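Local atomic coordinates of fimbrial subunit CupB6 (Pseudomonas aeruginosa, PDB entry 5CYL), a protein that forms the adhesive tip of a chaperone-usher pilus and probably helps the bacterium attach to surfaces in biofilm formation. Residues P100-N103 with Q104-L108. Residues are numbered along the deposited sequence; the frame is centred on the assembly and turned at random.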
ATOM      1  N   PRO A 100      15.089   5.397 -21.371  1.00 40.46           N
ATOM      2  CA  PRO A 100      15.248   6.687 -20.717  1.00 42.05           C
ATOM      3  C   PRO A 100      14.089   7.630 -20.942  1.00 49.25           C
ATOM      4  O   PRO A 100      13.290   7.428 -21.856  1.00 58.98           O
ATOM      5  CB  PRO A 100      16.484   7.280 -21.400  1.00 39.91           C
ATOM      6  CG  PRO A 100      16.463   6.707 -22.771  1.00 40.18           C
ATOM      7  CD  PRO A 100      15.806   5.336 -22.654  1.00 40.18           C
ATOM      8  N   VAL A 101      14.023   8.679 -20.146  1.00 49.44           N
ATOM      9  CA  VAL A 101      13.105   9.766 -20.438  1.00 49.48           C
ATOM     10  C   VAL A 101      13.908  10.808 -21.212  1.00 51.35           C
ATOM     11  O   VAL A 101      14.744  11.479 -20.652  1.00 53.90           O
ATOM     12  CB  VAL A 101      12.539  10.380 -19.153  1.00 48.49           C
ATOM     13  CG1 VAL A 101      11.628  11.538 -19.504  1.00 48.65           C
ATOM     14  CG2 VAL A 101      11.788   9.340 -18.326  1.00 44.23           C
ATOM     15  N   ASP A 102      13.683  10.888 -22.517  1.00 54.12           N
ATOM     16  CA  ASP A 102      14.385  11.831 -23.385  1.00 54.94           C
ATOM     17  C   ASP A 102      13.482  12.181 -24.574  1.00 54.70           C
ATOM     18  O   ASP A 102      12.470  11.500 -24.800  1.00 55.91           O
ATOM     19  CB  ASP A 102      15.724  11.230 -23.819  1.00 58.58           C
ATOM     20  CG  ASP A 102      16.651  12.255 -24.446  1.00 66.38           C
ATOM     21  OD1 ASP A 102      16.522  13.468 -24.183  1.00 70.92           O
ATOM     22  OD2 ASP A 102      17.513  11.857 -25.240  1.00 70.89           O
ATOM     23  N   ASN A 103      13.784  13.243 -25.299  1.00 54.05           N
ATOM     24  CA  ASN A 103      12.911  13.619 -26.404  1.00 58.10           C
ATOM     25  C   ASN A 103      13.082  12.671 -27.577  1.00 64.43           C
ATOM     26  O   ASN A 103      12.199  12.566 -28.406  1.00 67.12           O
ATOM     27  CB  ASN A 103      13.140  15.068 -26.820  1.00 60.22           C
ATOM     28  CG  ASN A 103      14.605  15.434 -26.859  1.00 64.21           C
ATOM     29  OD1 ASN A 103      15.345  15.110 -25.933  1.00 72.41           O
ATOM     30  ND2 ASN A 103      15.045  16.079 -27.944  1.00 63.98           N
ATOM     31  N   GLN A 104      14.205  11.973 -27.610  1.00 64.36           N
ATOM     32  CA  GLN A 104      14.556  11.126 -28.733  1.00 60.12           C
ATOM     33  C   GLN A 104      14.702   9.716 -28.282  1.00 58.08           C
ATOM     34  O   GLN A 104      15.191   9.496 -27.175  1.00 63.94           O
ATOM     35  CB  GLN A 104      15.858  11.606 -29.344  1.00 59.76           C
ATOM     36  CG  GLN A 104      15.641  12.653 -30.404  1.00 56.82           C
ATOM     37  CD  GLN A 104      16.925  13.022 -31.052  1.00 52.79           C
ATOM     38  OE1 GLN A 104      17.142  12.723 -32.212  1.00 54.08           O
ATOM     39  NE2 GLN A 104      17.832  13.599 -30.278  1.00 57.55           N
ATOM     40  N   PRO A 105      14.297   8.748 -29.119  1.00 56.52           N
ATOM     41  CA  PRO A 105      14.567   7.375 -28.697  1.00 56.11           C
ATOM     42  C   PRO A 105      16.058   7.031 -28.651  1.00 54.17           C
ATOM     43  O   PRO A 105      16.904   7.696 -29.283  1.00 51.02           O
ATOM     44  CB  PRO A 105      13.883   6.540 -29.766  1.00 56.27           C
ATOM     45  CG  PRO A 105      13.921   7.407 -30.981  1.00 57.61           C
ATOM     46  CD  PRO A 105      13.678   8.788 -30.457  1.00 55.32           C
ATOM     47  N   HIS A 106      16.372   5.990 -27.891  1.00 55.40           N
ATOM     48  CA  HIS A 106      17.765   5.536 -27.700  1.00 56.11           C
ATOM     49  C   HIS A 106      17.920   4.107 -28.151  1.00 57.13           C
ATOM     50  O   HIS A 106      16.978   3.312 -28.039  1.00 59.15           O
ATOM     51  CB  HIS A 106      18.168   5.637 -26.237  1.00 56.27           C
ATOM     52  CG  HIS A 106      18.598   7.009 -25.820  1.00 60.00           C
ATOM     53  ND1 HIS A 106      19.675   7.232 -24.986  1.00 61.82           N
ATOM     54  CD2 HIS A 106      18.120   8.232 -26.151  1.00 61.03           C
ATOM     55  CE1 HIS A 106      19.820   8.532 -24.798  1.00 61.44           C
ATOM     56  NE2 HIS A 106      18.900   9.161 -25.504  1.00 61.26           N
ATOM     57  N   ALA A 107      19.091   3.776 -28.665  1.00 52.78           N
ATOM     58  CA  ALA A 107      19.300   2.444 -29.199  1.00 49.57           C
ATOM     59  C   ALA A 107      19.703   1.502 -28.075  1.00 49.55           C
ATOM     60  O   ALA A 107      20.767   1.655 -27.497  1.00 51.16           O
ATOM     61  CB  ALA A 107      20.348   2.490 -30.289  1.00 50.05           C
ATOM     62  N   LEU A 108      18.837   0.532 -27.792  1.00 45.83           N
ATOM     63  CA  LEU A 108      19.037  -0.326 -26.624  1.00 46.89           C
ATOM     64  C   LEU A 108      19.389  -1.749 -26.936  1.00 52.06           C
ATOM     65  O   LEU A 108      19.907  -2.454 -26.077  1.00 57.03           O
ATOM     66  CB  LEU A 108      17.824  -0.298 -25.701  1.00 45.77           C
ATOM     67  CG  LEU A 108      17.445   1.137 -25.328  1.00 45.61           C
ATOM     68  CD1 LEU A 108      16.085   1.145 -24.647  1.00 43.37           C
ATOM     69  CD2 LEU A 108      18.531   1.853 -24.527  1.00 40.05           C
TER
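P100 and H106 face each other across a bend in the chain, their CA atoms 7.5 Å apart. The backbone is extended on both sides of N103, where it turns back, and it enters a strand at H106. The contact is local. The imidazole of H106 is held in two ways. CG of P100 lies over one face, offset toward the rim, 3.9 Å from the centroid of the H106 ring. That is a CH-pi contact. Near the ring plane but tilted from it, H106 NE2 donates a hydrogen bond to D102 OD2 over 3.0 Å. This His-carboxylate bond is bent, 147° at the hydrogen. It meets the anti side of the carboxylate, somewhat out of its plane. The carboxylate stands nearly upright to the ring, the two planes 78° apart. With CG of D102 anti to the backbone N (chi1 -167°), the carboxylate is carried toward the ring. The hydrogen bond and the proline together should limit rotation of the imidazole. The site lies on the surface, and the bond closes the loop between strands 96-98 and 106-112. Backbone hydrogen bonds tie P100 to W64 and H106 to G62. Both partners belong to strand 56-65, the antiparallel neighbour of strand 106-112.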